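Local structure of Cbm77-rfpl (Ruminococcus flavefaciens, 5FU5) at residues L66-A71 with G87-D92; I54-P59 with G96-T101; Y22-N27 with Q44-E49; G2-N7 with E112-E117; T30-A35 with A105-Y110. The protein probably binds plant cell-wall polysaccharide, most likely pectin, as a non-catalytic family 77 carbohydrate-binding module of the cellulosome. All blocks are in the same frame, centred on the assembly; numbering follows the deposited sequence.

Contact 1. Residues L66-A71 with G87-D92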
# COMPACT_ATOMS: atom_id res chain seq x y z
N LEU A 66 -0.98 -2.29 -3.73
CA LEU A 66 -1.67 -2.11 -2.44
C LEU A 66 -2.73 -3.18 -2.31
O LEU A 66 -3.53 -3.35 -3.22
CB LEU A 66 -2.34 -0.74 -2.30
CG LEU A 66 -1.43 0.45 -2.48
CD1 LEU A 66 -2.32 1.69 -2.51
CD2 LEU A 66 -0.38 0.53 -1.40
N VAL A 67 -2.71 -3.93 -1.21
CA VAL A 67 -3.61 -5.09 -1.04
C VAL A 67 -4.54 -4.83 0.15
O VAL A 67 -4.05 -4.57 1.28
CB VAL A 67 -2.82 -6.39 -0.79
CG1 VAL A 67 -3.75 -7.59 -0.58
CG2 VAL A 67 -1.78 -6.63 -1.88
N PHE A 68 -5.86 -4.86 -0.11
CA PHE A 68 -6.91 -4.58 0.86
C PHE A 68 -7.78 -5.83 1.16
O PHE A 68 -7.75 -6.81 0.40
CB PHE A 68 -7.82 -3.46 0.33
CG PHE A 68 -7.10 -2.19 0.01
CD1 PHE A 68 -6.43 -2.04 -1.22
CD2 PHE A 68 -7.10 -1.12 0.91
CE1 PHE A 68 -5.81 -0.85 -1.54
CE2 PHE A 68 -6.48 0.08 0.59
CZ PHE A 68 -5.83 0.21 -0.63
N ALA A 69 -8.58 -5.75 2.22
CA ALA A 69 -9.63 -6.76 2.46
C ALA A 69 -10.76 -6.68 1.42
O ALA A 69 -11.35 -7.71 1.04
CB ALA A 69 -10.21 -6.63 3.85
N GLU A 70 -11.06 -5.45 1.02
CA GLU A 70 -12.26 -5.14 0.23
C GLU A 70 -11.95 -5.27 -1.28
O GLU A 70 -11.01 -4.65 -1.78
CB GLU A 70 -12.69 -3.70 0.57
CG GLU A 70 -13.15 -3.49 2.02
CD GLU A 70 -12.04 -3.22 3.04
OE1 GLU A 70 -10.87 -3.09 2.66
OE2 GLU A 70 -12.36 -3.13 4.24
N ALA A 71 -12.79 -6.02 -2.00
CA ALA A 71 -12.56 -6.27 -3.43
C ALA A 71 -12.45 -4.96 -4.25
O ALA A 71 -11.61 -4.86 -5.14
CB ALA A 71 -13.68 -7.13 -3.99
N GLY A 87 -9.42 -6.61 -4.80
CA GLY A 87 -8.74 -6.23 -3.57
C GLY A 87 -7.35 -5.65 -3.78
O GLY A 87 -6.70 -5.24 -2.79
N ILE A 88 -6.90 -5.52 -5.02
CA ILE A 88 -5.54 -5.09 -5.33
C ILE A 88 -5.58 -3.79 -6.16
O ILE A 88 -6.17 -3.76 -7.25
CB ILE A 88 -4.75 -6.20 -6.08
CG1 ILE A 88 -4.63 -7.46 -5.20
CG2 ILE A 88 -3.39 -5.68 -6.47
CD1 ILE A 88 -4.07 -8.66 -5.91
N ILE A 89 -4.92 -2.73 -5.66
CA ILE A 89 -4.65 -1.54 -6.43
C ILE A 89 -3.25 -1.61 -6.98
O ILE A 89 -2.31 -1.94 -6.25
CB ILE A 89 -4.80 -0.27 -5.58
CG1 ILE A 89 -6.27 -0.13 -5.18
CG2 ILE A 89 -4.22 0.94 -6.30
CD1 ILE A 89 -6.61 1.10 -4.36
N THR A 90 -3.09 -1.31 -8.27
CA THR A 90 -1.78 -1.13 -8.87
C THR A 90 -1.73 0.24 -9.49
O THR A 90 -2.68 0.69 -10.15
CB THR A 90 -1.39 -2.18 -9.92
OG1 THR A 90 -2.37 -2.21 -10.95
CG2 THR A 90 -1.34 -3.53 -9.35
N VAL A 91 -0.63 0.91 -9.29
CA VAL A 91 -0.41 2.25 -9.82
C VAL A 91 1.03 2.35 -10.30
O VAL A 91 1.95 2.09 -9.52
CB VAL A 91 -0.61 3.40 -8.81
CG1 VAL A 91 -0.64 4.74 -9.58
CG2 VAL A 91 -1.86 3.26 -7.94
N ASP A 92 1.24 2.79 -11.53
CA ASP A 92 2.54 3.03 -12.06
C ASP A 92 2.97 4.43 -11.69
O ASP A 92 2.19 5.36 -11.86
CB ASP A 92 2.57 2.80 -13.57
CG ASP A 92 2.36 1.33 -13.96
OD1 ASP A 92 2.15 0.45 -13.12
OD2 ASP A 92 2.38 1.02 -15.11
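The F68 ring turns its edge to G87, whose carbonyl O lies near the ring plane, 3.6 Å from CD1 of F68. I89 comes to the same ring obliquely, its CD1 3.5 Å from CE1 of F68. CG of F68 sits beside its own backbone N (chi1 -57°), and so near the same G87 O that receives the backbone N-H of F68, N to O 2.8 Å and nearly straight at 172°. An alanine in place of F68 would keep that bond but would probably open a gap beside I89, A73 and C106, leaving CD1 of I89 without its aromatic neighbour. L66 and I89 form an antiparallel hydrogen-bonded pair, L66 N to I89 O being 2.9 Å, and their CB atoms lie 4.1 Å apart. V67 and I88 form the next, non-hydrogen-bonded pair on the opposite face. Beyond the strand the chain turns back, and G87 N reaches A71 O at 2.8 Å. G87 has positive phi, and a side chain there would crowd F68 O. Strand 62-68 lies between strands 88-93 and 107-116: V67 makes backbone hydrogen bonds to F109 and Y110, L66 packs on L108 and M111, and I89 on V82 of strand 80-83.

Contact 2. Residues I54-P59 with G96-T101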
# COMPACT_ATOMS: atom_id res chain seq x y z
N ILE A 54 0.62 7.59 3.94
CA ILE A 54 1.87 6.82 3.74
C ILE A 54 2.67 7.58 2.69
O ILE A 54 2.18 7.79 1.55
CB ILE A 54 1.59 5.40 3.24
CG1 ILE A 54 0.68 4.65 4.21
CG2 ILE A 54 2.89 4.67 3.02
CD1 ILE A 54 -0.11 3.58 3.53
N SER A 55 3.88 8.00 3.07
CA SER A 55 4.79 8.65 2.17
C SER A 55 6.02 7.80 1.89
O SER A 55 6.44 7.02 2.74
CB SER A 55 5.21 9.97 2.77
OG SER A 55 4.06 10.74 3.05
N PHE A 56 6.58 7.96 0.71
CA PHE A 56 7.82 7.31 0.30
C PHE A 56 8.39 8.05 -0.89
O PHE A 56 7.66 8.76 -1.59
CB PHE A 56 7.63 5.84 -0.01
CG PHE A 56 6.74 5.56 -1.20
CD1 PHE A 56 5.37 5.57 -1.05
CD2 PHE A 56 7.28 5.27 -2.45
CE1 PHE A 56 4.54 5.25 -2.13
CE2 PHE A 56 6.44 4.98 -3.53
CZ PHE A 56 5.09 4.99 -3.37
N THR A 57 9.67 7.82 -1.13
CA THR A 57 10.37 8.32 -2.29
C THR A 57 10.76 7.14 -3.17
O THR A 57 11.52 6.25 -2.77
CB THR A 57 11.59 9.18 -1.91
OG1 THR A 57 11.18 10.30 -1.12
CG2 THR A 57 12.29 9.73 -3.19
N ALA A 58 10.14 7.08 -4.36
CA ALA A 58 10.47 6.09 -5.36
C ALA A 58 11.86 6.39 -5.87
O ALA A 58 12.08 7.48 -6.38
CB ALA A 58 9.47 6.09 -6.52
N PRO A 59 12.80 5.42 -5.77
CA PRO A 59 14.14 5.70 -6.27
C PRO A 59 14.30 5.65 -7.80
O PRO A 59 15.29 6.15 -8.35
CB PRO A 59 14.97 4.59 -5.64
CG PRO A 59 14.04 3.50 -5.37
CD PRO A 59 12.71 4.11 -5.11
N GLY A 96 10.52 9.74 -7.45
CA GLY A 96 10.25 10.90 -6.62
C GLY A 96 9.28 10.63 -5.52
O GLY A 96 8.90 9.47 -5.26
N ALA A 97 8.91 11.71 -4.82
CA ALA A 97 8.09 11.62 -3.62
C ALA A 97 6.65 11.29 -3.98
O ALA A 97 6.12 11.84 -4.96
CB ALA A 97 8.14 12.90 -2.82
N HIS A 98 6.05 10.38 -3.22
CA HIS A 98 4.63 10.01 -3.36
C HIS A 98 3.95 9.89 -2.02
O HIS A 98 4.59 9.63 -1.00
CB HIS A 98 4.49 8.68 -4.12
CG HIS A 98 5.13 8.73 -5.46
ND1 HIS A 98 4.58 9.43 -6.51
CD2 HIS A 98 6.29 8.22 -5.92
CE1 HIS A 98 5.37 9.34 -7.57
NE2 HIS A 98 6.44 8.63 -7.22
N THR A 99 2.63 10.01 -2.02
CA THR A 99 1.82 9.96 -0.83
C THR A 99 0.51 9.23 -1.10
O THR A 99 -0.18 9.53 -2.08
CB THR A 99 1.51 11.38 -0.28
OG1 THR A 99 2.68 12.20 -0.33
CG2 THR A 99 0.99 11.33 1.16
N ILE A 100 0.18 8.29 -0.21
CA ILE A 100 -1.06 7.54 -0.26
C ILE A 100 -1.94 8.06 0.87
O ILE A 100 -1.52 8.11 2.05
CB ILE A 100 -0.82 6.04 -0.08
CG1 ILE A 100 0.27 5.52 -1.05
CG2 ILE A 100 -2.13 5.26 -0.16
CD1 ILE A 100 0.91 4.19 -0.60
N THR A 101 -3.18 8.42 0.55
CA THR A 101 -4.15 8.90 1.53
C THR A 101 -5.53 8.24 1.25
O THR A 101 -5.69 7.45 0.28
CB THR A 101 -4.24 10.44 1.46
OG1 THR A 101 -4.58 10.81 0.11
CG2 THR A 101 -2.94 11.08 1.86
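Six backbone hydrogen bonds join I54, F56 and A58 to I100, H98 and G96, two to each antiparallel pair. I100 N to I54 O is 2.7 Å; H98 N meets F56 O at 2.8 Å. Between these pairs, CA atoms make C-H...O contacts, as T99 CA to I54 O at 3.2 Å. The aromatic contact is a CH-pi one: CB of H98 stands over one face of the F56 ring, 4.1 Å from its centroid and offset toward the rim. The imidazole itself is oblique to this ring, the planes 44° apart. Apolar contacts complete the face: CD1 of I100 is at the edge of the F56 ring, 4.1 Å from CE1, and CB of A58 at the edge of the imidazole, 3.9 Å from CD2 of H98. D78 OD2 hydrogen-bonds to H98 ND1, and A94 O hydrogen-bonds to NE2. With both ring nitrogens engaged, the rotation of the buried imidazole is fixed. Since a carbonyl O can only accept, NE2 donates to A94 O, and the D78 carboxylate beside ND1 would probably favour the doubly protonated, cationic ring.

Contact 3. Residues Y22-N27 with Q44-E49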
# COMPACT_ATOMS: atom_id res chain seq x y z
N TYR A 22 8.88 3.41 3.93
CA TYR A 22 7.58 4.07 4.05
C TYR A 22 7.49 4.83 5.35
O TYR A 22 7.89 4.34 6.39
CB TYR A 22 6.46 3.07 3.96
CG TYR A 22 6.44 2.22 2.70
CD1 TYR A 22 5.86 2.70 1.52
CD2 TYR A 22 7.00 0.93 2.64
CE1 TYR A 22 5.82 1.95 0.37
CE2 TYR A 22 6.96 0.18 1.50
CZ TYR A 22 6.37 0.68 0.34
OH TYR A 22 6.31 -0.05 -0.81
N THR A 23 6.98 6.04 5.29
CA THR A 23 6.64 6.81 6.48
C THR A 23 5.14 6.71 6.67
O THR A 23 4.37 7.28 5.88
CB THR A 23 7.11 8.25 6.38
OG1 THR A 23 8.54 8.26 6.21
CG2 THR A 23 6.72 9.03 7.59
N ILE A 24 4.72 5.93 7.66
CA ILE A 24 3.32 5.56 7.86
C ILE A 24 2.75 6.31 9.03
O ILE A 24 3.23 6.17 10.16
CB ILE A 24 3.22 4.00 8.09
CG1 ILE A 24 3.80 3.25 6.89
CG2 ILE A 24 1.77 3.59 8.31
CD1 ILE A 24 4.15 1.80 7.15
N ALA A 25 1.70 7.10 8.77
CA ALA A 25 0.93 7.78 9.79
C ALA A 25 -0.49 7.24 9.80
O ALA A 25 -1.28 7.46 8.87
CB ALA A 25 0.92 9.26 9.53
N GLY A 26 -0.80 6.46 10.83
CA GLY A 26 -2.13 5.90 10.96
C GLY A 26 -2.17 4.80 12.01
O GLY A 26 -1.19 4.61 12.78
N ASN A 27 -3.29 4.10 12.02
CA ASN A 27 -3.72 3.23 13.09
C ASN A 27 -4.05 1.84 12.61
O ASN A 27 -4.68 1.64 11.56
CB ASN A 27 -4.96 3.84 13.75
CG ASN A 27 -4.68 5.24 14.19
OD1 ASN A 27 -3.75 5.46 14.97
ND2 ASN A 27 -5.43 6.19 13.67
N GLN A 44 -3.73 -8.05 10.29
CA GLN A 44 -3.64 -6.73 10.90
C GLN A 44 -3.46 -5.72 9.79
O GLN A 44 -2.53 -5.81 8.99
CB GLN A 44 -2.50 -6.63 11.91
CG GLN A 44 -2.35 -5.26 12.51
CD GLN A 44 -1.24 -5.22 13.52
OE1 GLN A 44 -0.03 -5.29 13.17
NE2 GLN A 44 -1.61 -5.10 14.75
N CYS A 45 -4.38 -4.73 9.74
CA CYS A 45 -4.35 -3.72 8.68
C CYS A 45 -4.08 -2.33 9.22
O CYS A 45 -4.21 -2.08 10.42
CB CYS A 45 -5.71 -3.74 8.00
SG CYS A 45 -7.12 -3.35 9.06
N LEU A 46 -3.75 -1.43 8.28
CA LEU A 46 -3.82 0.00 8.48
C LEU A 46 -5.24 0.43 8.02
O LEU A 46 -5.63 0.16 6.89
CB LEU A 46 -2.75 0.69 7.66
CG LEU A 46 -2.57 2.19 7.92
CD1 LEU A 46 -1.78 2.36 9.21
CD2 LEU A 46 -1.87 2.84 6.73
N LYS A 47 -5.98 1.01 8.95
CA LYS A 47 -7.31 1.54 8.63
C LYS A 47 -7.11 2.76 7.73
O LYS A 47 -6.24 3.59 7.99
CB LYS A 47 -8.06 1.92 9.90
CG LYS A 47 -8.32 0.74 10.85
CD LYS A 47 -9.13 1.12 12.09
CE LYS A 47 -8.36 1.99 13.05
NZ LYS A 47 -9.07 2.25 14.34
N MET A 48 -7.90 2.85 6.65
CA MET A 48 -7.81 4.05 5.79
C MET A 48 -8.74 5.10 6.34
O MET A 48 -9.93 5.07 6.08
CB MET A 48 -8.06 3.73 4.34
CG MET A 48 -7.15 2.66 3.79
SD MET A 48 -5.46 3.15 3.38
CE MET A 48 -4.86 4.09 4.75
N GLU A 49 -8.19 6.01 7.16
CA GLU A 49 -8.98 7.04 7.83
C GLU A 49 -8.62 8.42 7.32
O GLU A 49 -7.64 8.61 6.58
CB GLU A 49 -8.76 6.96 9.34
CG GLU A 49 -9.08 5.59 9.97
CD GLU A 49 -8.62 5.49 11.42
OE1 GLU A 49 -7.43 5.32 11.63
OE2 GLU A 49 -9.44 5.56 12.34
O HOH W 1 -5.22 4.89 10.06
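Strand 23-29 runs out beside the end of strand 40-47, where I24, G26 and N27 meet L46, K47 and E49; the two touching parts run nearly at right angles to each other. One backbone bond crosses: K47 N to N27 O, 3.0 Å. The side chain of L46 packs against the I24-N27 backbone. Its CG is anti to the backbone N, and chi2 (78°) then places CD1 of L46 3.7 Å from the carbonyl C of G26. CD1 of L46 also lies 3.9 Å from CG2 of I24. A side chain on G26 would run into that methyl, and its backbone angles also call for glycine. This is the junction at which strand 23-29, in the curled antiparallel fold, changes partners: T23 and A25 pair with S55 and S53 of strand 53-58, whereas S29 bonds to C45, and L46 is held from its other edge by L108. The polar side of the contact centres on OE1 of E49. ND2 of N27 donates to it over 3.0 Å at 170°, on the syn side and somewhat above the carboxylate plane, with the amide and carboxylate planes 81° apart. A bridging water accepts from N27 N at 2.9 Å. It donates to K47 O (2.6 Å) and to that same E49 OE1 (2.7 Å), so two donors grip the oxygen. The aliphatic chain of K47 runs beside N27, CE lying 3.9 Å from CB of N27, and its NZ makes a long salt bridge with E49 OE2.

Contact 4. Residues G2-N7 with E112-E117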
# COMPACT_ATOMS: atom_id res chain seq x y z
N GLY A 2 13.76 -9.88 -14.12
CA GLY A 2 13.37 -8.82 -15.10
C GLY A 2 14.16 -7.55 -14.85
O GLY A 2 15.19 -7.58 -14.17
N PRO A 3 13.67 -6.41 -15.38
CA PRO A 3 14.36 -5.18 -15.13
C PRO A 3 13.91 -4.50 -13.81
O PRO A 3 14.22 -3.35 -13.65
CB PRO A 3 14.00 -4.35 -16.36
CG PRO A 3 12.59 -4.72 -16.59
CD PRO A 3 12.53 -6.20 -16.30
N VAL A 4 13.23 -5.20 -12.87
CA VAL A 4 13.09 -4.67 -11.48
C VAL A 4 14.44 -4.74 -10.71
O VAL A 4 15.10 -5.70 -10.71
CB VAL A 4 11.93 -5.34 -10.65
CG1 VAL A 4 11.92 -4.84 -9.22
CG2 VAL A 4 10.55 -5.02 -11.25
N ALA A 5 14.78 -3.62 -10.07
CA ALA A 5 15.99 -3.51 -9.28
C ALA A 5 15.67 -3.73 -7.79
O ALA A 5 16.46 -4.31 -7.05
CB ALA A 5 16.61 -2.15 -9.47
N GLY A 6 14.55 -3.23 -7.32
CA GLY A 6 14.26 -3.23 -5.90
C GLY A 6 12.80 -3.43 -5.68
O GLY A 6 11.99 -2.77 -6.37
N ASN A 7 12.44 -4.26 -4.70
CA ASN A 7 11.05 -4.46 -4.29
C ASN A 7 11.02 -4.06 -2.82
O ASN A 7 11.64 -4.76 -1.97
CB ASN A 7 10.65 -5.90 -4.46
CG ASN A 7 10.67 -6.33 -5.88
OD1 ASN A 7 9.75 -5.98 -6.63
ND2 ASN A 7 11.75 -6.98 -6.31
N GLU A 112 3.72 -2.99 -1.77
CA GLU A 112 4.99 -3.19 -2.43
C GLU A 112 5.22 -2.10 -3.45
O GLU A 112 4.30 -1.70 -4.12
CB GLU A 112 5.03 -4.55 -3.14
CG GLU A 112 6.08 -4.56 -4.23
CD GLU A 112 6.44 -5.91 -4.74
OE1 GLU A 112 5.65 -6.87 -4.60
OE2 GLU A 112 7.56 -5.96 -5.29
N TYR A 113 6.47 -1.66 -3.55
CA TYR A 113 6.89 -0.77 -4.62
C TYR A 113 8.00 -1.48 -5.36
O TYR A 113 9.04 -1.77 -4.77
CB TYR A 113 7.36 0.62 -4.12
CG TYR A 113 7.65 1.51 -5.28
CD1 TYR A 113 6.60 1.95 -6.10
CD2 TYR A 113 8.95 1.80 -5.68
CE1 TYR A 113 6.85 2.70 -7.23
CE2 TYR A 113 9.20 2.54 -6.84
CZ TYR A 113 8.11 3.02 -7.59
OH TYR A 113 8.32 3.76 -8.73
N ALA A 114 7.77 -1.77 -6.64
CA ALA A 114 8.74 -2.44 -7.53
C ALA A 114 9.38 -1.38 -8.38
O ALA A 114 8.74 -0.85 -9.28
CB ALA A 114 8.05 -3.48 -8.38
N ALA A 115 10.64 -1.09 -8.12
CA ALA A 115 11.40 -0.04 -8.77
C ALA A 115 12.21 -0.62 -9.90
O ALA A 115 12.94 -1.60 -9.70
CB ALA A 115 12.31 0.65 -7.78
N LEU A 116 12.12 -0.02 -11.08
CA LEU A 116 12.88 -0.48 -12.25
C LEU A 116 14.35 -0.13 -12.18
O LEU A 116 14.74 0.85 -11.59
CB LEU A 116 12.28 0.22 -13.50
CG LEU A 116 10.85 -0.16 -13.88
CD1 LEU A 116 10.30 0.74 -15.01
CD2 LEU A 116 10.77 -1.61 -14.31
N GLU A 117 15.18 -1.00 -12.76
CA GLU A 117 16.58 -0.71 -12.90
C GLU A 117 16.79 0.43 -13.90
O GLU A 117 16.53 0.24 -15.07
CB GLU A 117 17.30 -2.03 -13.31
CG GLU A 117 18.81 -1.97 -13.42
CD GLU A 117 19.47 -1.34 -12.24
OE1 GLU A 117 19.44 -1.93 -11.16
OE2 GLU A 117 20.03 -0.22 -12.41
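Strands 4-7 and 112-116 run antiparallel, their axes at 153°, and the register slips by one residue at A5 and G6, which both face A115: a classic beta bulge. A115 O takes two N-H groups there, A5 N at 2.8 Å and, weakly, G6 N at 3.3 Å. A115 N returns a bond to G6 O, also 2.8 Å. Nearer the chain ends E117 N meets P3 O at 2.7 Å in a practically straight bond (179°). The side chains add a few apolar and carbon-to-oxygen contacts. CG1 of V4 is anti to its backbone N (chi1 175°) and lies 3.4 Å from A115 O, while CG2 of V4 rests 4.1 Å from CB of A114. CB of A5 comes within 3.3 Å of OE1 of E117, whose chain is bent at chi2. CG of P3 and CD2 of L116 are 4.3 Å apart. L116 and E117, the last residues of the pairing, probably come from the expression vector. N7 and E112 lie side by side, pointing the same way, with the planes of their terminal groups steeply inclined. The pairing joins the first strand, 4-11, to the last, 107-116. On its other edge strand 107-116 is bonded to strand 62-68, E112 to T65 and A114 to K63, while Y113, bonded through OH to S60 O, turns its ring to F56 and Y22.

Contact 5. Residues T30-A35 with A105-Y110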
# COMPACT_ATOMS: atom_id res chain seq x y z
N THR A 30 -7.14 -5.25 13.99
CA THR A 30 -7.37 -6.66 13.70
C THR A 30 -8.86 -6.99 13.66
O THR A 30 -9.21 -8.16 13.62
CB THR A 30 -6.63 -7.57 14.70
OG1 THR A 30 -7.02 -7.23 16.02
CG2 THR A 30 -5.16 -7.37 14.53
N SER A 31 -9.69 -5.96 13.50
CA SER A 31 -11.14 -6.12 13.54
C SER A 31 -11.81 -5.94 12.18
O SER A 31 -13.05 -5.82 12.10
CB SER A 31 -11.70 -5.13 14.56
OG SER A 31 -11.12 -5.37 15.83
N LYS A 32 -11.01 -5.92 11.12
CA LYS A 32 -11.47 -5.59 9.79
C LYS A 32 -11.35 -6.73 8.81
O LYS A 32 -11.29 -6.53 7.58
CB LYS A 32 -10.68 -4.37 9.27
CG LYS A 32 -10.74 -3.13 10.16
CD LYS A 32 -12.15 -2.60 10.39
CE LYS A 32 -12.06 -1.32 11.21
NZ LYS A 32 -13.44 -0.82 11.41
N GLY A 33 -11.33 -7.96 9.32
CA GLY A 33 -11.25 -9.12 8.45
C GLY A 33 -9.83 -9.41 8.04
O GLY A 33 -8.89 -9.00 8.70
N THR A 34 -9.71 -10.18 6.96
CA THR A 34 -8.45 -10.61 6.44
C THR A 34 -8.25 -10.26 4.98
O THR A 34 -9.21 -9.94 4.27
CB THR A 34 -8.31 -12.15 6.59
OG1 THR A 34 -9.25 -12.87 5.78
CG2 THR A 34 -8.42 -12.56 8.05
N ALA A 35 -7.01 -10.34 4.54
CA ALA A 35 -6.68 -10.34 3.11
C ALA A 35 -5.82 -11.53 2.81
O ALA A 35 -4.97 -11.89 3.63
CB ALA A 35 -5.99 -9.07 2.70
N ALA A 105 -13.80 4.30 2.57
CA ALA A 105 -13.47 3.45 3.67
C ALA A 105 -13.02 2.09 3.13
O ALA A 105 -13.63 1.50 2.21
CB ALA A 105 -14.65 3.29 4.59
N CYS A 106 -11.90 1.65 3.70
CA CYS A 106 -11.32 0.31 3.45
C CYS A 106 -10.06 0.14 4.31
O CYS A 106 -9.70 1.02 5.10
CB CYS A 106 -10.98 0.08 1.97
SG CYS A 106 -9.87 1.31 1.29
N ASN A 107 -9.43 -1.02 4.15
CA ASN A 107 -8.42 -1.47 5.13
C ASN A 107 -7.25 -2.16 4.41
O ASN A 107 -7.45 -3.11 3.68
CB ASN A 107 -9.11 -2.39 6.16
CG ASN A 107 -10.13 -1.63 6.96
OD1 ASN A 107 -9.78 -0.78 7.79
ND2 ASN A 107 -11.40 -1.85 6.65
N LEU A 108 -6.06 -1.60 4.62
CA LEU A 108 -4.85 -1.91 3.88
C LEU A 108 -3.98 -2.96 4.62
O LEU A 108 -3.61 -2.74 5.78
CB LEU A 108 -4.05 -0.63 3.66
CG LEU A 108 -2.71 -0.74 2.90
CD1 LEU A 108 -2.91 -1.28 1.48
CD2 LEU A 108 -1.95 0.56 2.92
N PHE A 109 -3.64 -4.05 3.93
CA PHE A 109 -2.88 -5.16 4.56
C PHE A 109 -1.44 -5.36 4.11
O PHE A 109 -0.61 -5.93 4.84
CB PHE A 109 -3.66 -6.46 4.41
CG PHE A 109 -4.93 -6.53 5.22
CD1 PHE A 109 -6.08 -5.85 4.83
CD2 PHE A 109 -5.03 -7.30 6.36
CE1 PHE A 109 -7.23 -5.89 5.58
CE2 PHE A 109 -6.19 -7.38 7.08
CZ PHE A 109 -7.30 -6.69 6.71
N TYR A 110 -1.11 -4.93 2.91
CA TYR A 110 0.21 -5.19 2.32
C TYR A 110 0.49 -4.15 1.26
O TYR A 110 -0.44 -3.72 0.56
CB TYR A 110 0.22 -6.60 1.70
CG TYR A 110 1.61 -7.11 1.26
CD1 TYR A 110 2.53 -7.61 2.17
CD2 TYR A 110 1.96 -7.09 -0.10
CE1 TYR A 110 3.76 -8.06 1.73
CE2 TYR A 110 3.18 -7.51 -0.55
CZ TYR A 110 4.06 -8.02 0.34
OH TYR A 110 5.28 -8.43 -0.19
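K32 lays the start of its side chain on the amide of N107, the two side chains crossing at about a right angle. CG of K32 stands beside its own backbone N (chi1 -56°), 3.5 Å from OD1 of N107, and CB of K32 is 3.6 Å from CG of N107. A bend at chi2 (-59°) places CD of K32 3.9 Å from ND2 of N107, and the far end of the chain leads away. The amide thus meets methylenes rather than the ammonium, while its ND2 is hydrogen-bonded to E70 OE2. At G33 the chain presents a carbonyl to the rim of the F109 ring, G33 O lying near the ring plane and 3.4 Å from CZ. The carbonyl C of T34 lies over one face of this ring, 4.0 Å above its plane. CB of A35 lies over the same face, 3.7 Å from CG of F109 and 4.1 Å from the ring centroid, 26° off the normal, a CH-pi contact. The ring also touches C45 and A69. F109 and Y110 together face V67 in a classic beta bulge of strand 107-116. An alanine at F109 would probably leave a gap beneath A35 and T34 and deprive G33 O of its aromatic rim. These two segments share no hydrogen bond; the loop 30-35 is held to the strand by dispersion and CH-pi packing, helped by the probable attraction between a carbonyl oxygen and the slightly positive C-H rim of a phenyl ring.

In the fold
Contact 1 is the most buried, and contact 4, joining the chain termini, lies at the surface; contacts 2, 3 and 5 are partly buried. Contacts 4 and 5 use the two ends of strand 107-116, their centres about 25 Å apart, and contact 1 reaches that strand through V67. Contacts 1, 2 and 4 are antiparallel strand pairs held by backbone bonds. Contact 3 adds water and charged groups at a strand end, and contact 5 relies on an aromatic ring beneath a loop. The apolar faces converge inside: L66 of contact 1 touches I100 of contact 2, and I54 packs on both L46 of contact 3 and L108 of contact 5.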